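Local coordinates for protein phosphoribosylaminoimidazole-succinocarboxamide synthase (Pyrococcus horikoshii, PDB 4O7V) that catalyses the ATP-dependent joining of L-aspartate to carboxyaminoimidazole ribonucleotide, giving SAICAR in de novo purine biosynthesis, at residues Val90-Val95 / Val172-Glu177; Val95-Leu100 / Thr196-Asp201. All coordinates share one frame; numbering follows the deposited sequence.

Interaction 1 (Val90-Val95 / Val172-Glu177). With U5P (uridine-5'-monophosphate), chain D; UDP (uridine-5'-diphosphate), chain B.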
loop_
_atom_site.group_PDB
_atom_site.type_symbol
_atom_site.label_atom_id
_atom_site.label_comp_id
_atom_site.label_asym_id
_atom_site.label_seq_id
_atom_site.Cartn_x
_atom_site.Cartn_y
_atom_site.Cartn_z
ATOM N N VAL A 90 -9.524 7.705 1.679
ATOM C CA VAL A 90 -9.511 7.223 0.300
ATOM C C VAL A 90 -9.005 8.339 -0.599
ATOM O O VAL A 90 -9.701 9.338 -0.811
ATOM C CB VAL A 90 -10.921 6.768 -0.144
ATOM C CG1 VAL A 90 -10.904 6.218 -1.573
ATOM C CG2 VAL A 90 -11.462 5.714 0.814
ATOM N N VAL A 91 -7.788 8.178 -1.111
ATOM C CA VAL A 91 -7.138 9.207 -1.908
ATOM C C VAL A 91 -7.196 8.871 -3.412
ATOM O O VAL A 91 -6.824 7.779 -3.834
ATOM C CB VAL A 91 -5.669 9.432 -1.451
ATOM C CG1 VAL A 91 -4.951 10.378 -2.399
ATOM C CG2 VAL A 91 -5.622 9.959 -0.015
ATOM N N VAL A 92 -7.673 9.818 -4.208
ATOM C CA VAL A 92 -7.705 9.675 -5.658
ATOM C C VAL A 92 -6.697 10.677 -6.236
ATOM O O VAL A 92 -6.660 11.823 -5.814
ATOM C CB VAL A 92 -9.119 9.950 -6.222
ATOM C CG1 VAL A 92 -9.191 9.590 -7.697
ATOM C CG2 VAL A 92 -10.180 9.182 -5.443
ATOM N N ARG A 93 -5.864 10.236 -7.174
ATOM C CA ARG A 93 -4.786 11.073 -7.712
ATOM C C ARG A 93 -4.825 11.093 -9.245
ATOM O O ARG A 93 -4.896 10.037 -9.881
ATOM C CB ARG A 93 -3.427 10.578 -7.187
ATOM C CG ARG A 93 -3.502 9.942 -5.791
ATOM C CD ARG A 93 -2.145 9.644 -5.163
ATOM N NE ARG A 93 -1.506 10.885 -4.761
ATOM C CZ ARG A 93 -1.080 11.204 -3.543
ATOM N NH1 ARG A 93 -1.167 10.363 -2.514
ATOM N NH2 ARG A 93 -0.550 12.405 -3.373
ATOM N N ASN A 94 -4.800 12.300 -9.821
ATOM C CA ASN A 94 -4.775 12.500 -11.282
ATOM C C ASN A 94 -3.425 12.971 -11.781
ATOM O O ASN A 94 -3.013 12.644 -12.907
ATOM C CB ASN A 94 -5.829 13.525 -11.693
ATOM C CG ASN A 94 -7.224 13.085 -11.322
ATOM O OD1 ASN A 94 -7.628 11.963 -11.638
ATOM N ND2 ASN A 94 -7.963 13.947 -10.623
ATOM N N VAL A 95 -2.763 13.763 -10.934
ATOM C CA VAL A 95 -1.484 14.386 -11.228
ATOM C C VAL A 95 -0.558 14.093 -10.045
ATOM O O VAL A 95 -0.992 14.149 -8.884
ATOM C CB VAL A 95 -1.653 15.916 -11.395
ATOM C CG1 VAL A 95 -0.308 16.629 -11.441
ATOM C CG2 VAL A 95 -2.462 16.228 -12.650
ATOM N N VAL A 172 -5.843 17.967 -8.809
ATOM C CA VAL A 172 -4.599 17.202 -8.774
ATOM C C VAL A 172 -4.785 15.859 -8.045
ATOM O O VAL A 172 -4.454 14.790 -8.589
ATOM C CB VAL A 172 -3.487 18.061 -8.141
ATOM C CG1 VAL A 172 -2.252 17.235 -7.788
ATOM C CG2 VAL A 172 -3.146 19.219 -9.063
ATOM N N ASP A 173 -5.320 15.934 -6.827
ATOM C CA ASP A 173 -5.664 14.771 -6.011
ATOM C C ASP A 173 -6.619 15.227 -4.918
ATOM O O ASP A 173 -6.876 16.423 -4.793
ATOM C CB ASP A 173 -4.419 14.093 -5.403
ATOM C CG ASP A 173 -3.579 15.040 -4.542
ATOM O OD1 ASP A 173 -4.142 15.905 -3.853
ATOM O OD2 ASP A 173 -2.340 14.913 -4.562
ATOM N N PHE A 174 -7.154 14.289 -4.143
ATOM C CA PHE A 174 -8.068 14.641 -3.060
ATOM C C PHE A 174 -8.326 13.436 -2.176
ATOM O O PHE A 174 -8.104 12.309 -2.589
ATOM C CB PHE A 174 -9.392 15.224 -3.601
ATOM C CG PHE A 174 -10.187 14.276 -4.454
ATOM C CD1 PHE A 174 -11.247 13.549 -3.905
ATOM C CD2 PHE A 174 -9.903 14.120 -5.804
ATOM C CE1 PHE A 174 -11.992 12.668 -4.682
ATOM C CE2 PHE A 174 -10.647 13.246 -6.593
ATOM C CZ PHE A 174 -11.693 12.515 -6.029
ATOM N N LYS A 175 -8.785 13.690 -0.961
ATOM C CA LYS A 175 -9.073 12.630 -0.016
ATOM C C LYS A 175 -10.570 12.594 0.318
ATOM O O LYS A 175 -11.187 13.627 0.577
ATOM C CB LYS A 175 -8.254 12.810 1.260
ATOM C CG LYS A 175 -8.614 11.806 2.361
ATOM C CD LYS A 175 -8.679 12.474 3.735
ATOM C CE LYS A 175 -10.030 13.116 3.977
ATOM N NZ LYS A 175 -10.150 13.775 5.306
ATOM N N LEU A 176 -11.132 11.388 0.333
ATOM C CA LEU A 176 -12.499 11.169 0.786
ATOM C C LEU A 176 -12.590 10.219 1.988
ATOM O O LEU A 176 -11.690 9.404 2.242
ATOM C CB LEU A 176 -13.350 10.606 -0.356
ATOM C CG LEU A 176 -13.392 11.355 -1.684
ATOM C CD1 LEU A 176 -14.176 10.522 -2.685
ATOM C CD2 LEU A 176 -13.996 12.743 -1.531
ATOM N N GLU A 177 -13.704 10.325 2.708
ATOM C CA GLU A 177 -14.051 9.391 3.767
ATOM C C GLU A 177 -15.476 8.920 3.580
ATOM O O GLU A 177 -16.298 9.617 2.969
ATOM C CB GLU A 177 -13.867 10.039 5.136
ATOM C CG GLU A 177 -12.412 10.388 5.446
ATOM C CD GLU A 177 -12.206 10.929 6.849
ATOM O OE1 GLU A 177 -12.975 10.586 7.768
ATOM O OE2 GLU A 177 -11.256 11.699 7.041
HETATM N N1 U5P D . -5.118 14.363 2.430
HETATM C C2 U5P D . -6.008 14.808 3.435
HETATM N N3 U5P D . -5.920 14.321 4.674
HETATM C C4 U5P D . -4.997 13.403 4.975
HETATM C C5 U5P D . -4.107 12.938 4.009
HETATM C C6 U5P D . -4.189 13.440 2.713
HETATM O O2 U5P D . -6.879 15.660 3.170
HETATM O O4 U5P D . -4.941 12.964 6.140
HETATM C "C1'" U5P D . -5.233 14.900 1.074
HETATM C "C2'" U5P D . -4.143 15.906 0.754
HETATM O "O2'" U5P D . -4.595 17.245 0.968
HETATM C "C3'" U5P D . -3.918 15.681 -0.719
HETATM C "C4'" U5P D . -4.285 14.225 -0.968
HETATM O "O3'" U5P D . -4.849 16.489 -1.439
HETATM O "O4'" U5P D . -5.092 13.826 0.139
HETATM C "C5'" U5P D . -3.057 13.327 -1.073
HETATM O "O5'" U5P D . -2.235 13.502 0.077
HETATM P P U5P D . -0.717 12.984 0.108
HETATM O O1P U5P D . -0.130 13.485 -1.184
HETATM O O2P U5P D . -0.160 13.637 1.349
HETATM O O3P U5P D . -0.806 11.478 0.172
HETATM N N1 UDP B . -4.989 14.536 2.502
HETATM C C2 UDP B . -5.918 14.867 3.514
HETATM N N3 UDP B . -5.716 14.453 4.769
HETATM C C4 UDP B . -4.637 13.722 5.076
HETATM C C5 UDP B . -3.704 13.378 4.100
HETATM C C6 UDP B . -3.904 13.804 2.790
HETATM O O2 UDP B . -6.929 15.547 3.241
HETATM O O4 UDP B . -4.468 13.347 6.253
HETATM C "C1'" UDP B . -5.221 14.994 1.134
HETATM C "C2'" UDP B . -4.151 15.990 0.725
HETATM O "O2'" UDP B . -4.609 17.333 0.894
HETATM C "C3'" UDP B . -3.956 15.695 -0.740
HETATM C "C4'" UDP B . -4.341 14.233 -0.913
HETATM O "O4'" UDP B . -5.128 13.889 0.228
HETATM O "O3'" UDP B . -4.887 16.486 -1.478
HETATM C "C5'" UDP B . -3.122 13.321 -0.996
HETATM O "O5'" UDP B . -2.154 13.726 -0.032
HETATM P PA UDP B . -0.698 13.053 0.026
HETATM O O1A UDP B . -0.844 11.550 0.056
HETATM O O2A UDP B . 0.161 13.659 -1.050
HETATM O O3A UDP B . -0.165 13.541 1.467
HETATM P PB UDP B . 0.348 15.037 1.800
HETATM O O1B UDP B . 0.763 14.901 3.243
HETATM O O2B UDP B . 1.462 15.308 0.829
HETATM O O3B UDP B . -0.846 15.942 1.599
HETATM O O HOH W 1 -1.123 13.115 -6.326
#
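V92 lies over one face of the F174 ring, its CB 4.0 Å from the ring centroid and 30° off the normal, a CH-pi contact; L176 CD1 meets the ring edge in plane. The ring is brought there by chi1 of 62°, which sets CG of F174 between its own backbone N and carbonyl carbon. Helix 143-165 packs on the same face of the sheet, A153 and N157 against V92 and N157 also against F174. The R93 guanidinium has the nucleotide's C5' over one face, with UDP O2A, U5P O3P and water 1 in plane at its edge. UDP and U5P overlap almost atom for atom, so they are alternative occupants of one site; with UDP, R93 NH1 reaches O1A at 2.8 Å and NH2 reaches O2A at 2.7 Å. The D173 carboxylate plane stands 89° to the guanidinium, and the salt bridge R93 NH2 to D173 OD2, at 3.3 Å, is weak as a hydrogen bond. Water 1 bridges the pair, accepting from R93 NE and donating to D173 OD2 and V95 O.

Strands 84-93 and 169-180 run antiparallel here, V90-L176 and V92-F174 being hydrogen-bonded pairs. V172 O takes two donors, N94 N at 2.8 Å and V95 N at 3.1 Å, where the chain turns its corner at N94.

D173 OD1 lies 2.6 Å from UDP O3', while OD2 salt-bridges R198; E118 is a second acid on R93. An acid at the ribose hydroxyl and arginines on the phosphate are consistent with a site for the substrate's phosphoribosyl part, which the uridine nucleotides probably mimic.

Interaction 2 (Val95-Leu100 / Thr196-Asp201). With UDP (uridine-5'-diphosphate), chain B; U5P (uridine-5'-monophosphate), chain D.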
loop_
_atom_site.group_PDB
_atom_site.type_symbol
_atom_site.label_atom_id
_atom_site.label_comp_id
_atom_site.label_asym_id
_atom_site.label_seq_id
_atom_site.Cartn_x
_atom_site.Cartn_y
_atom_site.Cartn_z
ATOM N N VAL A 95 -2.763 13.763 -10.934
ATOM C CA VAL A 95 -1.484 14.386 -11.228
ATOM C C VAL A 95 -0.558 14.093 -10.045
ATOM O O VAL A 95 -0.992 14.149 -8.884
ATOM C CB VAL A 95 -1.653 15.916 -11.395
ATOM C CG1 VAL A 95 -0.308 16.629 -11.441
ATOM C CG2 VAL A 95 -2.462 16.228 -12.650
ATOM N N VAL A 96 0.698 13.758 -10.337
ATOM C CA VAL A 96 1.686 13.436 -9.303
ATOM C C VAL A 96 2.005 14.654 -8.425
ATOM O O VAL A 96 2.355 15.738 -8.933
ATOM C CB VAL A 96 2.975 12.860 -9.921
ATOM C CG1 VAL A 96 4.060 12.685 -8.870
ATOM C CG2 VAL A 96 2.675 11.536 -10.618
ATOM N N ALA A 97 1.834 14.468 -7.114
ATOM C CA ALA A 97 2.180 15.468 -6.101
ATOM C C ALA A 97 2.248 14.797 -4.729
ATOM O O ALA A 97 1.902 13.624 -4.588
ATOM C CB ALA A 97 1.166 16.607 -6.100
ATOM N N GLY A 98 2.694 15.540 -3.721
ATOM C CA GLY A 98 2.757 15.032 -2.350
ATOM C C GLY A 98 3.466 13.697 -2.204
ATOM O O GLY A 98 4.517 13.469 -2.815
ATOM N N SER A 99 2.877 12.797 -1.424
ATOM C CA SER A 99 3.538 11.520 -1.071
ATOM C C SER A 99 3.709 10.559 -2.249
ATOM O O SER A 99 4.470 9.598 -2.155
ATOM C CB SER A 99 2.780 10.815 0.068
ATOM O OG SER A 99 1.603 10.197 -0.433
ATOM N N LEU A 100 3.003 10.801 -3.350
ATOM C CA LEU A 100 3.138 9.934 -4.532
ATOM C C LEU A 100 4.546 9.977 -5.149
ATOM O O LEU A 100 5.002 9.000 -5.752
ATOM C CB LEU A 100 2.057 10.217 -5.578
ATOM C CG LEU A 100 1.967 9.220 -6.742
ATOM C CD1 LEU A 100 1.705 7.789 -6.270
ATOM C CD2 LEU A 100 0.918 9.648 -7.753
ATOM N N THR A 196 -8.637 19.359 1.810
ATOM C CA THR A 196 -8.605 17.924 1.504
ATOM C C THR A 196 -8.422 17.595 0.015
ATOM O O THR A 196 -8.571 16.436 -0.389
ATOM C CB THR A 196 -9.855 17.205 2.067
ATOM O OG1 THR A 196 -11.033 17.833 1.563
ATOM C CG2 THR A 196 -9.857 17.257 3.606
ATOM N N CYS A 197 -8.111 18.617 -0.790
ATOM C CA CYS A 197 -7.846 18.456 -2.232
ATOM C C CYS A 197 -6.622 19.258 -2.643
ATOM O O CYS A 197 -6.284 20.257 -2.006
ATOM C CB CYS A 197 -9.018 18.967 -3.081
ATOM S SG CYS A 197 -10.682 18.402 -2.659
ATOM N N ARG A 198 -5.960 18.830 -3.710
ATOM C CA ARG A 198 -5.027 19.723 -4.389
ATOM C C ARG A 198 -5.718 20.330 -5.593
ATOM O O ARG A 198 -6.278 19.612 -6.434
ATOM C CB ARG A 198 -3.708 19.035 -4.761
ATOM C CG ARG A 198 -2.772 18.854 -3.567
ATOM C CD ARG A 198 -1.408 18.282 -3.937
ATOM N NE ARG A 198 -0.566 18.233 -2.740
ATOM C CZ ARG A 198 -0.381 17.158 -1.978
ATOM N NH1 ARG A 198 -0.942 15.992 -2.290
ATOM N NH2 ARG A 198 0.384 17.247 -0.901
ATOM N N PHE A 199 -5.701 21.661 -5.636
ATOM C CA PHE A 199 -6.257 22.458 -6.719
ATOM C C PHE A 199 -5.148 23.314 -7.310
ATOM O O PHE A 199 -4.560 24.142 -6.605
ATOM C CB PHE A 199 -7.336 23.414 -6.197
ATOM C CG PHE A 199 -8.545 22.743 -5.599
ATOM C CD1 PHE A 199 -9.195 21.696 -6.256
ATOM C CD2 PHE A 199 -9.077 23.209 -4.399
ATOM C CE1 PHE A 199 -10.327 21.108 -5.706
ATOM C CE2 PHE A 199 -10.210 22.629 -3.850
ATOM C CZ PHE A 199 -10.840 21.582 -4.501
ATOM N N TRP A 200 -4.880 23.130 -8.601
ATOM C CA TRP A 200 -3.919 23.967 -9.329
ATOM C C TRP A 200 -4.592 24.825 -10.359
ATOM O O TRP A 200 -5.444 24.339 -11.111
ATOM C CB TRP A 200 -2.914 23.096 -10.055
ATOM C CG TRP A 200 -1.900 22.439 -9.175
ATOM C CD1 TRP A 200 -1.804 22.493 -7.781
ATOM C CD2 TRP A 200 -0.807 21.569 -9.605
ATOM N NE1 TRP A 200 -0.748 21.747 -7.341
ATOM C CE2 TRP A 200 -0.104 21.166 -8.387
ATOM C CE3 TRP A 200 -0.355 21.101 -10.835
ATOM C CZ2 TRP A 200 1.002 20.329 -8.422
ATOM C CZ3 TRP A 200 0.766 20.264 -10.859
ATOM C CH2 TRP A 200 1.423 19.882 -9.679
ATOM N N ASP A 201 -4.206 26.099 -10.428
ATOM C CA ASP A 201 -4.649 26.954 -11.530
ATOM C C ASP A 201 -4.215 26.317 -12.844
ATOM O O ASP A 201 -3.050 25.932 -12.983
ATOM C CB ASP A 201 -4.047 28.354 -11.443
ATOM C CG ASP A 201 -4.348 29.178 -12.684
ATOM O OD1 ASP A 201 -5.517 29.551 -12.869
ATOM O OD2 ASP A 201 -3.428 29.411 -13.497
HETATM N N1 UDP B . -4.989 14.536 2.502
HETATM C C2 UDP B . -5.918 14.867 3.514
HETATM N N3 UDP B . -5.716 14.453 4.769
HETATM C C4 UDP B . -4.637 13.722 5.076
HETATM C C5 UDP B . -3.704 13.378 4.100
HETATM C C6 UDP B . -3.904 13.804 2.790
HETATM O O2 UDP B . -6.929 15.547 3.241
HETATM O O4 UDP B . -4.468 13.347 6.253
HETATM C "C1'" UDP B . -5.221 14.994 1.134
HETATM C "C2'" UDP B . -4.151 15.990 0.725
HETATM O "O2'" UDP B . -4.609 17.333 0.894
HETATM C "C3'" UDP B . -3.956 15.695 -0.740
HETATM C "C4'" UDP B . -4.341 14.233 -0.913
HETATM O "O4'" UDP B . -5.128 13.889 0.228
HETATM O "O3'" UDP B . -4.887 16.486 -1.478
HETATM C "C5'" UDP B . -3.122 13.321 -0.996
HETATM O "O5'" UDP B . -2.154 13.726 -0.032
HETATM P PA UDP B . -0.698 13.053 0.026
HETATM O O1A UDP B . -0.844 11.550 0.056
HETATM O O2A UDP B . 0.161 13.659 -1.050
HETATM O O3A UDP B . -0.165 13.541 1.467
HETATM P PB UDP B . 0.348 15.037 1.800
HETATM O O1B UDP B . 0.763 14.901 3.243
HETATM O O2B UDP B . 1.462 15.308 0.829
HETATM O O3B UDP B . -0.846 15.942 1.599
HETATM N N1 U5P D . -5.118 14.363 2.430
HETATM C C2 U5P D . -6.008 14.808 3.435
HETATM N N3 U5P D . -5.920 14.321 4.674
HETATM C C4 U5P D . -4.997 13.403 4.975
HETATM C C5 U5P D . -4.107 12.938 4.009
HETATM C C6 U5P D . -4.189 13.440 2.713
HETATM O O2 U5P D . -6.879 15.660 3.170
HETATM O O4 U5P D . -4.941 12.964 6.140
HETATM C "C1'" U5P D . -5.233 14.900 1.074
HETATM C "C2'" U5P D . -4.143 15.906 0.754
HETATM O "O2'" U5P D . -4.595 17.245 0.968
HETATM C "C3'" U5P D . -3.918 15.681 -0.719
HETATM C "C4'" U5P D . -4.285 14.225 -0.968
HETATM O "O3'" U5P D . -4.849 16.489 -1.439
HETATM O "O4'" U5P D . -5.092 13.826 0.139
HETATM C "C5'" U5P D . -3.057 13.327 -1.073
HETATM O "O5'" U5P D . -2.235 13.502 0.077
HETATM P P U5P D . -0.717 12.984 0.108
HETATM O O1P U5P D . -0.130 13.485 -1.184
HETATM O O2P U5P D . -0.160 13.637 1.349
HETATM O O3P U5P D . -0.806 11.478 0.172
#
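A97 and R198 are the backbone positions nearest each other, yet their CA atoms stand 8.5 Å apart and no hydrogen bond joins the segments; the contact is made largely by the side chains of the strand. G98, at phi 51° and psi -136°, turns the loop into the 3-10 segment beginning at S99. The R198 chain runs extended from CG to NE (chi2 -175°), carrying CD alongside A97 CB at 3.8 Å. G98 N lies 3.8 Å above the R198 guanidinium plane, over its centre, and G98 CA is 3.6 Å from R198 NH2. A CB on G98 would collide with R198 NH1 and with the phosphate. Strand 197-201 belongs to the large antiparallel sheet of the SAICAR synthetase domain, and with the loop after strand 84-93 it lines the phosphate site. There S99 N donates to UDP O2A at 2.9 Å, the atom R198 NH1 also grips at 2.9 Å; R198 NH2 takes UDP O2B at 2.8 Å. Replacing R198 with a leucine would probably leave the phosphates short of these donors, D211 without this partner and D173 with only its weaker bridge to R93. Two residues on from R198, W200 CZ3 meets V95 CG1 at 3.8 Å, while A97 CB sits loosely, 4.4 Å from W200 CZ2.

Both contacts are buried and neither is a surface one, but interaction 1 lies nearer the centre of the chain, about 8 Å against 11 Å from contact centre to chain centre, and buries 544 Å² against 201 Å². Interaction 1 joins neighbouring strands through backbone hydrogen bonds; interaction 2 sets a loop against a strand through side chains and the bound nucleotide. They share V95 and meet in one sheet, where strand 169-180 lies between strands 84-93 and 197-201. K175 N lies 2.8 Å from T196 O, a probable hydrogen bond. R93 from interaction 1 and R198 from interaction 2 approach the same phosphate from two strands, and D173 OD2 is 2.9 Å from R198 NH1, closer than to R93.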